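Local coordinates for flagellar hook-associated protein 3 (Bacillus cereus, PDB 5ZIY) that probably helps to join the flagellar hook to the filament, as a structural protein of the junction between them, at residues 148-153 with 167-172; 106-109 with 113-116; 40-45 with 174-179; 32-37 with 131-136; 56-61 with 70-75. One frame throughout, in Å; residues are numbered along the deposited sequence.

Contact 1: 148-153 with 167-172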
# COMPACT_ATOMS: atom_id res chain seq x y z
N LYS A 148 -0.03 -18.09 4.78
CA LYS A 148 0.16 -19.42 4.21
C LYS A 148 0.34 -20.53 5.25
O LYS A 148 -0.24 -21.59 5.13
CB LYS A 148 1.30 -19.42 3.20
CG LYS A 148 1.42 -20.73 2.46
CD LYS A 148 2.67 -20.80 1.69
CE LYS A 148 2.81 -22.15 0.97
NZ LYS A 148 3.75 -22.98 1.74
N GLN A 149 1.12 -20.27 6.30
CA GLN A 149 1.26 -21.23 7.38
C GLN A 149 -0.06 -21.37 8.18
O GLN A 149 -0.32 -22.41 8.78
CB GLN A 149 2.42 -20.86 8.32
CG GLN A 149 3.79 -20.72 7.67
CD GLN A 149 4.80 -20.09 8.65
OE1 GLN A 149 5.06 -20.64 9.73
NE2 GLN A 149 5.36 -18.91 8.28
N MET A 150 -0.86 -20.30 8.20
CA MET A 150 -2.16 -20.31 8.89
C MET A 150 -3.09 -21.27 8.17
O MET A 150 -3.65 -22.15 8.78
CB MET A 150 -2.79 -18.91 8.91
CG MET A 150 -2.35 -18.02 10.07
SD MET A 150 -3.20 -16.40 10.04
CE MET A 150 -3.05 -15.83 11.74
N SER A 151 -3.16 -21.14 6.85
CA SER A 151 -4.02 -21.96 6.02
C SER A 151 -3.63 -23.44 6.08
O SER A 151 -4.48 -24.34 6.25
CB SER A 151 -3.93 -21.42 4.59
OG SER A 151 -4.49 -22.31 3.65
N GLU A 152 -2.34 -23.71 5.96
CA GLU A 152 -1.87 -25.09 6.10
C GLU A 152 -2.08 -25.68 7.50
O GLU A 152 -2.49 -26.83 7.62
CB GLU A 152 -0.40 -25.21 5.65
N ALA A 153 -1.79 -24.91 8.55
CA ALA A 153 -2.02 -25.36 9.94
C ALA A 153 -3.47 -25.75 10.15
O ALA A 153 -3.79 -26.79 10.73
CB ALA A 153 -1.60 -24.31 10.96
N GLU A 167 -0.21 -14.47 16.93
CA GLU A 167 0.67 -13.36 17.32
C GLU A 167 1.46 -12.81 16.14
O GLU A 167 1.61 -11.60 16.01
CB GLU A 167 1.64 -13.75 18.46
CG GLU A 167 1.25 -13.21 19.84
CD GLU A 167 1.40 -11.68 20.00
OE1 GLU A 167 2.21 -11.05 19.28
OE2 GLU A 167 0.72 -11.11 20.88
N GLU A 168 1.96 -13.70 15.29
CA GLU A 168 2.66 -13.27 14.06
C GLU A 168 1.76 -12.36 13.22
O GLU A 168 2.20 -11.30 12.75
CB GLU A 168 3.09 -14.44 13.19
CG GLU A 168 4.44 -15.04 13.54
CD GLU A 168 4.92 -16.01 12.48
OE1 GLU A 168 4.24 -16.16 11.43
OE2 GLU A 168 5.98 -16.63 12.69
N ASN A 169 0.52 -12.79 13.02
CA ASN A 169 -0.43 -11.98 12.23
C ASN A 169 -0.74 -10.65 12.91
O ASN A 169 -0.94 -9.65 12.20
CB ASN A 169 -1.72 -12.76 11.92
CG ASN A 169 -2.68 -11.97 11.04
OD1 ASN A 169 -2.36 -11.69 9.89
ND2 ASN A 169 -3.85 -11.63 11.56
N LYS A 170 -0.79 -10.61 14.24
CA LYS A 170 -1.02 -9.34 14.93
C LYS A 170 0.13 -8.36 14.67
O LYS A 170 -0.11 -7.21 14.35
CB LYS A 170 -1.23 -9.53 16.45
CG LYS A 170 -2.58 -10.12 16.86
CD LYS A 170 -2.87 -9.93 18.35
CE LYS A 170 -4.31 -10.29 18.75
NZ LYS A 170 -4.39 -11.65 19.34
N GLN A 171 1.37 -8.81 14.82
CA GLN A 171 2.56 -7.98 14.51
C GLN A 171 2.64 -7.56 13.05
O GLN A 171 3.01 -6.43 12.75
CB GLN A 171 3.84 -8.71 14.90
CG GLN A 171 3.99 -8.82 16.41
CD GLN A 171 5.18 -9.66 16.80
OE1 GLN A 171 5.70 -10.44 15.99
NE2 GLN A 171 5.63 -9.53 18.05
N ASN A 172 2.27 -8.45 12.14
CA ASN A 172 2.20 -8.08 10.72
C ASN A 172 1.17 -6.99 10.46
O ASN A 172 1.46 -6.02 9.79
CB ASN A 172 1.87 -9.29 9.87
CG ASN A 172 2.93 -10.37 9.93
OD1 ASN A 172 4.09 -10.11 10.22
ND2 ASN A 172 2.52 -11.60 9.61

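Contact 2: 106-109 with 113-116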
# COMPACT_ATOMS: atom_id res chain seq x y z
N PRO A 106 5.60 -8.85 -8.16
CA PRO A 106 6.57 -8.75 -7.08
C PRO A 106 6.42 -9.80 -5.98
O PRO A 106 7.42 -10.10 -5.30
CB PRO A 106 6.35 -7.35 -6.55
CG PRO A 106 5.06 -6.97 -6.97
CD PRO A 106 4.80 -7.62 -8.25
N PHE A 107 5.21 -10.32 -5.78
CA PHE A 107 5.03 -11.38 -4.80
C PHE A 107 4.42 -12.64 -5.37
O PHE A 107 3.46 -12.58 -6.12
CB PHE A 107 4.17 -10.91 -3.65
CG PHE A 107 4.74 -9.74 -2.94
CD1 PHE A 107 4.56 -8.47 -3.41
CD2 PHE A 107 5.50 -9.91 -1.80
CE1 PHE A 107 5.09 -7.40 -2.78
CE2 PHE A 107 6.03 -8.82 -1.17
CZ PHE A 107 5.83 -7.58 -1.68
N THR A 108 4.99 -13.77 -4.94
CA THR A 108 4.39 -15.09 -5.17
C THR A 108 3.41 -15.47 -4.09
O THR A 108 3.36 -14.88 -3.02
CB THR A 108 5.48 -16.19 -5.26
OG1 THR A 108 5.99 -16.49 -3.96
CG2 THR A 108 6.61 -15.74 -6.12
N GLU A 109 2.64 -16.52 -4.35
CA GLU A 109 1.74 -17.10 -3.34
C GLU A 109 2.45 -17.61 -2.12
O GLU A 109 1.82 -17.85 -1.12
CB GLU A 109 0.99 -18.30 -3.94
N TYR A 113 9.56 -12.42 -2.55
CA TYR A 113 9.66 -11.16 -3.22
C TYR A 113 10.52 -11.30 -4.49
O TYR A 113 11.68 -11.75 -4.44
CB TYR A 113 10.29 -10.13 -2.29
CG TYR A 113 10.34 -8.72 -2.88
CD1 TYR A 113 9.19 -7.99 -3.02
CD2 TYR A 113 11.55 -8.14 -3.28
CE1 TYR A 113 9.19 -6.74 -3.53
CE2 TYR A 113 11.58 -6.89 -3.80
CZ TYR A 113 10.36 -6.16 -3.92
OH TYR A 113 10.33 -4.88 -4.43
N GLN A 114 9.95 -10.87 -5.61
CA GLN A 114 10.68 -10.83 -6.88
C GLN A 114 10.61 -9.43 -7.50
O GLN A 114 10.79 -9.26 -8.68
CB GLN A 114 10.18 -11.91 -7.88
CG GLN A 114 8.97 -12.68 -7.46
CD GLN A 114 8.39 -13.64 -8.51
OE1 GLN A 114 9.00 -14.67 -8.84
NE2 GLN A 114 7.16 -13.34 -8.98
N GLY A 115 10.34 -8.40 -6.69
CA GLY A 115 10.26 -7.05 -7.21
C GLY A 115 11.63 -6.41 -7.36
O GLY A 115 12.68 -7.08 -7.26
N GLY A 116 11.61 -5.10 -7.57
CA GLY A 116 12.83 -4.28 -7.65
C GLY A 116 13.47 -4.04 -6.29
O GLY A 116 12.75 -3.98 -5.26

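Contact 3: 40-45 with 174-179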
# COMPACT_ATOMS: atom_id res chain seq x y z
N ASN A 40 -5.82 2.56 -0.36
CA ASN A 40 -6.94 1.65 -0.56
C ASN A 40 -6.47 0.19 -0.52
O ASN A 40 -7.15 -0.66 0.03
CB ASN A 40 -7.67 1.94 -1.90
CG ASN A 40 -8.53 3.21 -1.86
OD1 ASN A 40 -8.73 3.83 -0.81
ND2 ASN A 40 -9.09 3.58 -3.02
N THR A 41 -5.30 -0.10 -1.10
CA THR A 41 -4.69 -1.42 -1.08
C THR A 41 -4.33 -1.83 0.35
O THR A 41 -4.64 -2.94 0.81
CB THR A 41 -3.45 -1.44 -2.00
OG1 THR A 41 -3.87 -1.02 -3.30
CG2 THR A 41 -2.79 -2.81 -2.08
N LEU A 42 -3.73 -0.90 1.09
CA LEU A 42 -3.40 -1.13 2.50
C LEU A 42 -4.63 -1.40 3.36
O LEU A 42 -4.56 -2.28 4.26
CB LEU A 42 -2.57 0.03 3.08
CG LEU A 42 -1.14 0.05 2.52
CD1 LEU A 42 -0.55 1.43 2.67
CD2 LEU A 42 -0.19 -1.06 3.17
N GLN A 43 -5.72 -0.68 3.11
CA GLN A 43 -6.97 -0.88 3.86
C GLN A 43 -7.57 -2.26 3.52
O GLN A 43 -8.10 -2.95 4.37
CB GLN A 43 -7.99 0.26 3.68
CG GLN A 43 -7.44 1.70 3.94
CD GLN A 43 -7.77 2.34 5.29
OE1 GLN A 43 -7.86 3.59 5.38
NE2 GLN A 43 -7.97 1.51 6.35
N GLY A 44 -7.43 -2.68 2.27
CA GLY A 44 -7.89 -3.95 1.85
C GLY A 44 -7.09 -5.06 2.54
O GLY A 44 -7.68 -6.07 2.91
N VAL A 45 -5.78 -4.86 2.72
CA VAL A 45 -4.96 -5.80 3.48
C VAL A 45 -5.36 -5.80 4.96
O VAL A 45 -5.54 -6.86 5.53
CB VAL A 45 -3.45 -5.54 3.32
CG1 VAL A 45 -2.61 -6.58 4.16
CG2 VAL A 45 -3.02 -5.62 1.77
N ASP A 174 0.01 -4.77 12.58
CA ASP A 174 0.52 -3.50 13.13
C ASP A 174 1.48 -2.84 12.15
O ASP A 174 1.54 -1.64 12.01
CB ASP A 174 1.28 -3.74 14.44
CG ASP A 174 0.38 -4.21 15.58
OD1 ASP A 174 -0.86 -4.02 15.51
OD2 ASP A 174 0.94 -4.77 16.56
N GLY A 175 2.29 -3.64 11.49
CA GLY A 175 3.10 -3.15 10.37
C GLY A 175 2.24 -2.53 9.26
O GLY A 175 2.58 -1.50 8.72
N ILE A 176 1.10 -3.12 8.94
CA ILE A 176 0.26 -2.58 7.86
C ILE A 176 -0.46 -1.32 8.34
O ILE A 176 -0.63 -0.35 7.60
CB ILE A 176 -0.82 -3.58 7.41
CG1 ILE A 176 -0.17 -4.83 6.75
CG2 ILE A 176 -1.89 -2.86 6.55
CD1 ILE A 176 0.59 -4.57 5.43
N ILE A 177 -0.89 -1.33 9.59
CA ILE A 177 -1.55 -0.12 10.15
C ILE A 177 -0.58 1.08 10.17
O ILE A 177 -0.93 2.16 9.76
CB ILE A 177 -2.08 -0.36 11.55
CG1 ILE A 177 -3.21 -1.40 11.54
CG2 ILE A 177 -2.52 0.97 12.22
CD1 ILE A 177 -3.63 -1.90 12.96
N ASN A 178 0.63 0.88 10.67
CA ASN A 178 1.62 1.97 10.67
C ASN A 178 1.89 2.47 9.26
O ASN A 178 2.02 3.69 9.04
CB ASN A 178 2.93 1.55 11.33
CG ASN A 178 2.78 1.27 12.82
OD1 ASN A 178 1.84 1.74 13.45
ND2 ASN A 178 3.70 0.48 13.39
N ARG A 179 1.98 1.58 8.27
CA ARG A 179 2.18 2.09 6.89
C ARG A 179 0.96 2.89 6.40
O ARG A 179 1.09 3.89 5.68
CB ARG A 179 2.50 0.97 5.90
CG ARG A 179 2.78 1.47 4.47
CD ARG A 179 4.03 2.35 4.40
NE ARG A 179 5.25 1.63 4.77
CZ ARG A 179 6.02 0.92 3.93
NH1 ARG A 179 5.72 0.81 2.63
NH2 ARG A 179 7.14 0.32 4.41

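Contact 4: 32-37 with 131-136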
# COMPACT_ATOMS: atom_id res chain seq x y z
N LYS A 32 -1.71 12.13 -5.97
CA LYS A 32 -2.84 11.72 -5.14
C LYS A 32 -3.46 10.44 -5.67
O LYS A 32 -4.03 9.67 -4.90
CB LYS A 32 -3.93 12.79 -5.03
CG LYS A 32 -3.65 14.07 -4.18
CD LYS A 32 -5.01 14.89 -4.03
N ASN A 33 -3.45 10.25 -6.99
CA ASN A 33 -3.95 9.00 -7.53
C ASN A 33 -3.09 7.79 -7.03
O ASN A 33 -3.62 6.80 -6.61
CB ASN A 33 -4.00 9.10 -9.03
CG ASN A 33 -4.33 7.79 -9.68
OD1 ASN A 33 -5.34 7.16 -9.37
ND2 ASN A 33 -3.48 7.38 -10.66
N VAL A 34 -1.77 7.90 -7.06
CA VAL A 34 -0.91 6.81 -6.64
C VAL A 34 -1.06 6.56 -5.13
O VAL A 34 -1.19 5.43 -4.69
CB VAL A 34 0.53 7.13 -6.99
CG1 VAL A 34 1.47 6.25 -6.26
CG2 VAL A 34 0.73 6.98 -8.51
N LEU A 35 -1.12 7.63 -4.36
CA LEU A 35 -1.34 7.56 -2.95
C LEU A 35 -2.71 7.03 -2.54
O LEU A 35 -2.83 6.25 -1.59
CB LEU A 35 -1.13 8.93 -2.32
CG LEU A 35 0.31 9.45 -2.39
CD1 LEU A 35 0.39 10.87 -1.87
CD2 LEU A 35 1.27 8.52 -1.62
N THR A 36 -3.75 7.42 -3.26
CA THR A 36 -5.07 6.87 -2.96
C THR A 36 -5.08 5.39 -3.21
O THR A 36 -5.55 4.63 -2.38
CB THR A 36 -6.13 7.59 -3.79
OG1 THR A 36 -6.08 8.95 -3.41
CG2 THR A 36 -7.55 7.01 -3.57
N GLN A 37 -4.48 4.96 -4.31
CA GLN A 37 -4.47 3.55 -4.66
C GLN A 37 -3.70 2.78 -3.61
O GLN A 37 -4.11 1.69 -3.22
CB GLN A 37 -3.88 3.33 -6.05
CG GLN A 37 -4.80 3.74 -7.19
CD GLN A 37 -4.40 3.13 -8.56
OE1 GLN A 37 -3.94 1.98 -8.65
NE2 GLN A 37 -4.58 3.91 -9.62
N LYS A 131 8.26 8.76 -1.86
CA LYS A 131 8.37 7.43 -2.44
C LYS A 131 7.05 7.04 -3.00
O LYS A 131 6.10 6.89 -2.25
CB LYS A 131 8.77 6.42 -1.38
CG LYS A 131 10.11 6.75 -0.72
CD LYS A 131 10.18 6.14 0.65
CE LYS A 131 11.55 6.36 1.34
NZ LYS A 131 12.57 5.60 0.54
N ALA A 132 6.97 6.91 -4.32
CA ALA A 132 5.75 6.57 -5.00
C ALA A 132 5.59 5.05 -5.14
O ALA A 132 4.46 4.55 -5.03
CB ALA A 132 5.74 7.20 -6.38
N PHE A 133 6.69 4.34 -5.48
CA PHE A 133 6.66 2.87 -5.65
C PHE A 133 7.77 2.28 -4.81
O PHE A 133 8.91 2.74 -4.88
CB PHE A 133 6.78 2.47 -7.12
CG PHE A 133 5.76 3.13 -7.99
CD1 PHE A 133 4.55 2.52 -8.20
CD2 PHE A 133 6.01 4.35 -8.57
CE1 PHE A 133 3.59 3.11 -8.98
CE2 PHE A 133 5.03 4.98 -9.38
CZ PHE A 133 3.81 4.35 -9.56
N ARG A 134 7.42 1.34 -3.94
CA ARG A 134 8.37 0.95 -2.88
C ARG A 134 8.59 -0.51 -2.90
O ARG A 134 7.75 -1.25 -3.35
CB ARG A 134 7.82 1.36 -1.50
CG ARG A 134 7.81 2.84 -1.31
CD ARG A 134 7.18 3.27 0.05
NE ARG A 134 8.09 3.06 1.17
CZ ARG A 134 7.90 3.55 2.40
NH1 ARG A 134 6.81 4.24 2.67
NH2 ARG A 134 8.79 3.32 3.35
N ASN A 135 9.78 -0.92 -2.48
CA ASN A 135 10.11 -2.31 -2.23
C ASN A 135 9.33 -2.75 -0.99
O ASN A 135 9.64 -2.31 0.08
CB ASN A 135 11.63 -2.42 -2.00
CG ASN A 135 12.09 -3.82 -1.59
OD1 ASN A 135 11.36 -4.58 -0.96
ND2 ASN A 135 13.37 -4.14 -1.93
N GLY A 136 8.32 -3.60 -1.16
CA GLY A 136 7.39 -3.97 -0.07
C GLY A 136 7.71 -5.29 0.62
O GLY A 136 6.89 -5.81 1.36

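Contact 5: 56-61 with 70-75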
# COMPACT_ATOMS: atom_id res chain seq x y z
N THR A 56 -8.99 -17.30 13.04
CA THR A 56 -8.00 -18.02 13.78
C THR A 56 -8.38 -18.09 15.27
O THR A 56 -8.06 -19.05 15.93
CB THR A 56 -6.59 -17.44 13.58
OG1 THR A 56 -6.27 -17.43 12.17
CG2 THR A 56 -5.58 -18.29 14.30
N VAL A 57 -9.05 -17.06 15.78
CA VAL A 57 -9.64 -17.11 17.11
C VAL A 57 -10.72 -18.23 17.13
O VAL A 57 -10.73 -19.07 18.05
CB VAL A 57 -10.17 -15.71 17.55
CG1 VAL A 57 -11.08 -15.79 18.78
CG2 VAL A 57 -9.00 -14.74 17.82
N GLN A 58 -11.58 -18.28 16.11
CA GLN A 58 -12.58 -19.36 15.98
C GLN A 58 -11.89 -20.71 16.05
O GLN A 58 -12.29 -21.59 16.81
CB GLN A 58 -13.38 -19.28 14.67
CG GLN A 58 -14.45 -18.23 14.66
CD GLN A 58 -15.17 -18.08 13.32
OE1 GLN A 58 -15.06 -18.94 12.43
NE2 GLN A 58 -15.94 -17.01 13.18
N ALA A 59 -10.84 -20.87 15.25
CA ALA A 59 -10.06 -22.12 15.20
C ALA A 59 -9.48 -22.54 16.56
O ALA A 59 -9.44 -23.71 16.91
CB ALA A 59 -8.94 -21.96 14.18
N LEU A 60 -9.00 -21.56 17.31
CA LEU A 60 -8.47 -21.78 18.64
C LEU A 60 -9.57 -21.96 19.72
O LEU A 60 -9.26 -22.45 20.80
CB LEU A 60 -7.56 -20.60 19.04
CG LEU A 60 -6.16 -20.48 18.43
CD1 LEU A 60 -5.66 -19.06 18.51
CD2 LEU A 60 -5.19 -21.46 19.13
N ASN A 61 -10.81 -21.53 19.44
CA ASN A 61 -11.93 -21.56 20.42
C ASN A 61 -13.01 -22.60 20.08
O ASN A 61 -13.83 -22.40 19.19
CB ASN A 61 -12.60 -20.18 20.52
N GLN A 70 -10.68 -27.41 9.16
CA GLN A 70 -10.29 -27.38 7.76
C GLN A 70 -11.08 -26.32 6.97
O GLN A 70 -10.48 -25.62 6.16
CB GLN A 70 -10.41 -28.77 7.11
N ALA A 71 -12.39 -26.18 7.22
CA ALA A 71 -13.16 -25.17 6.48
C ALA A 71 -12.60 -23.77 6.79
O ALA A 71 -12.37 -22.97 5.87
CB ALA A 71 -14.64 -25.27 6.79
N ILE A 72 -12.34 -23.47 8.06
CA ILE A 72 -11.73 -22.19 8.44
C ILE A 72 -10.41 -22.02 7.66
O ILE A 72 -10.15 -20.95 7.08
CB ILE A 72 -11.43 -22.11 9.95
CG1 ILE A 72 -12.72 -22.19 10.78
CG2 ILE A 72 -10.74 -20.81 10.26
CD1 ILE A 72 -12.48 -22.23 12.30
N GLY A 73 -9.60 -23.08 7.64
CA GLY A 73 -8.35 -23.15 6.85
C GLY A 73 -8.54 -22.79 5.40
O GLY A 73 -7.72 -22.06 4.82
N VAL A 74 -9.63 -23.28 4.80
CA VAL A 74 -9.98 -22.93 3.41
C VAL A 74 -10.16 -21.45 3.23
O VAL A 74 -9.53 -20.86 2.36
CB VAL A 74 -11.25 -23.66 2.91
CG1 VAL A 74 -11.80 -22.98 1.68
CG2 VAL A 74 -10.92 -25.15 2.62
N GLU A 75 -11.01 -20.83 4.04
CA GLU A 75 -11.30 -19.40 3.85
C GLU A 75 -10.06 -18.54 4.04
O GLU A 75 -9.89 -17.54 3.35
CB GLU A 75 -12.41 -18.95 4.78
CG GLU A 75 -13.62 -18.35 4.07
CD GLU A 75 -13.66 -16.86 4.12
OE1 GLU A 75 -12.86 -16.22 3.40
OE2 GLU A 75 -14.52 -16.32 4.88

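Contact 1: 148-153 with 167-172
Glu168, which faces Gln149 on the other helix, shares a target with Asn172 one helical turn further on: Thr146 OG1, one turn before Met150, is hydrogen-bonded to Glu168 OE1 and more weakly to Asn172 ND2, a polar tie between the same two helices just beside the apolar touch. Gln149 and Glu168 themselves are not bonded. Gln149 NE2 stays 4.3 Å from Glu168 OE1 and makes instead a weak hydrogen bond back to Lys145 O on its own helix.

The closest touch is made by Met150 CE, which meets Asn169 CB at 3.4 Å. Met150 has CG turned anti to its carbonyl carbon (chi1 -86°), and from there the chain runs out straight, carrying the methyl across to Asn169. CE also lies 3.9 Å from Asn169 CG, and the two side chains cross at about a right angle. A long, unbranched methionine suits this place because the backbones are well apart, with 9.1 Å between Met150 CA and Asn169 CA. Asn169 offers its CB to the methyl, while its amide ND2 is spent on a hydrogen bond to Leu49 O of helix 8-60, which satisfies a polar group in a buried position. Segments 148-153 and 167-172 thus belong to an antiparallel helical hairpin, helices 137-155 and 162-204, whose inner side is completed by helices 8-60 and 67-87 in a helical bundle.

Contact 2: 106-109 with 113-116
Phe107 and Tyr113 form a T-shaped pair: over one face of the Phe107 ring comes the edge of Tyr113, with Tyr113 CD1 3.6 Å from Phe107 CZ. The ring centroids are 5.3 Å apart and the planes stand at 64°. Over one face of Tyr113 lies the backbone N of Gly115, 3.4 Å above the ring plane and near its centre. Gly115, having no side chain, leaves the ring room to fold back this closely. At another part of the edge, in plane, Gly116 O receives a hydrogen bond of 2.7 Å from Tyr113 OH, which fixes how the ring lies. With Tyr113 CG turned anti to its backbone N (chi1 -175°), the ring swings over toward Pro106 and Phe107.

The chain reverses between the two segments, and a single beta bridge, Phe107 with Tyr113, makes this loop between strands 94-95 and 120-123 hairpin-like, though a lone bridge does not amount to strands. Its one hydrogen bond across the segments is nearly straight: Gln114 N to Pro106 O, 2.7 Å. The same oxygen takes a CA-H...O contact from Tyr113 CA at 3.2 Å.

Thr108 CG2 lies across the extended glutamine, 3.6 Å from Gln114 CD, side chains crossing at about a right angle; Gln114 NE2 bonds to Leu105 O. Thr108 OG1 accepts from Thr112 N inside the turn. Phe107 packs on Leu140, Ser141 and Ile144 of helix 137-155.

Contact 3: 40-45 with 174-179
Leu42 and Ile176 meet where their backbones come closest, with Ile176 CG2 3.6 Å from Leu42 O and 4.2 Å from Leu42 CD2. Ile176 uses both its branches. CG2 leans on the leucine, while CG1 and CD1 turn to Val45, whose CG1 lies 4.0 Å from Ile176 CG1, the two side chains crossing at about a right angle. Leu42 CD1 also rests 3.8 Å from Arg179 CG, so the arginine adds its aliphatic stem to the apolar layer.

Antiparallel packing of a long N-terminal and a long C-terminal helix, as in the flagellin family, is what this contact represents: the axes of 40-45 and 174-179 run at 155° and approach to 9.6 Å. Branched aliphatic residues suit a buried seam of this kind.

Beyond the first shell, Leu42 is backed by Phe97, Thr180 and Val183, and Ile176 by Leu49 and by Leu139 and Leu140 of helix 137-155. Arg179 bends at chi2 and chi3, both near +60°, which carries its guanidinium off the seam. There its NE forms a long, weak ion pair with Glu182 OE1, and Glu182 OE2 has a similarly weak pairing with Arg134 NH1, an acid that probably offsets the two neighbouring positive charges.

Contact 4: 32-37 with 131-136
Val34 points one methyl at each of two residues because its first torsion (chi1 164°) sets CG1 anti to the backbone N and CG2 anti to the carbonyl carbon. Phe133, with CG anti to its own carbonyl carbon (chi1 -54°), brings the far end of its ring back toward the helix. Val34 CG2 then lies 4.2 Å from Phe133 CZ, the side chains crossing at about a right angle. The other methyl, Val34 CG1, meets Ala132 O at 3.7 Å and, more loosely, Ala132 CB at 4.4 Å. All three residues are buried. The beta-branched valine supplies two short arms, the small alanine lets the helix come near, and the phenylalanine brings a large apolar ring to the second methyl.

Ala132 and Phe133 stand together opposite Val120, a classic beta bulge, and the backbones of both are hydrogen-bonded to that residue. The chain turns a corner at Ala132.

On the helix side, Lys32 O accepts from Thr36 N at 2.8 Å and from Thr36 OG1 at 2.6 Å, the two donors reaching it from opposite faces of its carbonyl plane. This ties the threonine hydroxyl down to its own helix.

Helix 8-60 thus lies against the two-stranded antiparallel sheet of 120-123 and 129-133, with Trp122 of the neighbouring strand also packing on Val34 and Ala132. Leu35 turns instead to Thr186 and Met190 of helix 162-204, while Gly136 occupies the N-cap of helix 137-155, which follows directly.

Contact 5: 56-61 with 70-75
Ile72 packs against Ala59 and Gln58 where helix 8-60 and helix 67-87, joined by a short connection, fold back on each other as an antiparallel helical hairpin, both within the N-terminal helical region of the flagellin family.

The interaction between the segments is apolar and rests on a single methyl. Ile72 keeps CG1 anti to its carbonyl carbon (chi1 -62°) and CD1 extended beyond it (chi2 175°), so that the end of the side chain reaches the other helix. There CD1 sits 3.6 Å from Ala59 N, 3.8 Å from Ala59 CA and 4.0 Å from Ala59 CB. Alanine suits the spot, for its small side chain lets the methyl settle on the helix backbone. Leu55, a turn earlier on helix 8-60, and Met154 of helix 137-155 also pack on Ile72, while Leu162 lies against Ala59.

Polar bonds do not join the two segments directly. Gly73 O has a weak hydrogen bond with Ser151 OG, and Glu75 OE2 a long, weak ion pair with Arg51 NH2.

Van der Waals contact finishes the arrangement on the exposed side, at Gln58: the aliphatic start of its side chain touches the isoleucine, Gln58 CB lying 3.9 Å from Ile72 CD1.

Overall arrangement
Helix 8-60 runs through contacts 3, 4 and 5, and helix 162-204 through contacts 1 and 3, so these four lie along one elongated bundle. Contact 3 is nearest the centre of the chain, about 6 Å from it, and contact 5 is far out at about 27 Å. Contacts 1 and 5, with centres about 12 Å apart, touch through Met150 and Thr56. Contacts 3 and 4, also about 12 Å apart between centres, meet where Arg179 reaches Arg134. Contact 2 rests on contact 4 through Tyr113 and Asn135, and on contact 1 through Glu109 and Lys148. A bound zinc ion lies about 8 Å from the Val34 side chain of contact 4.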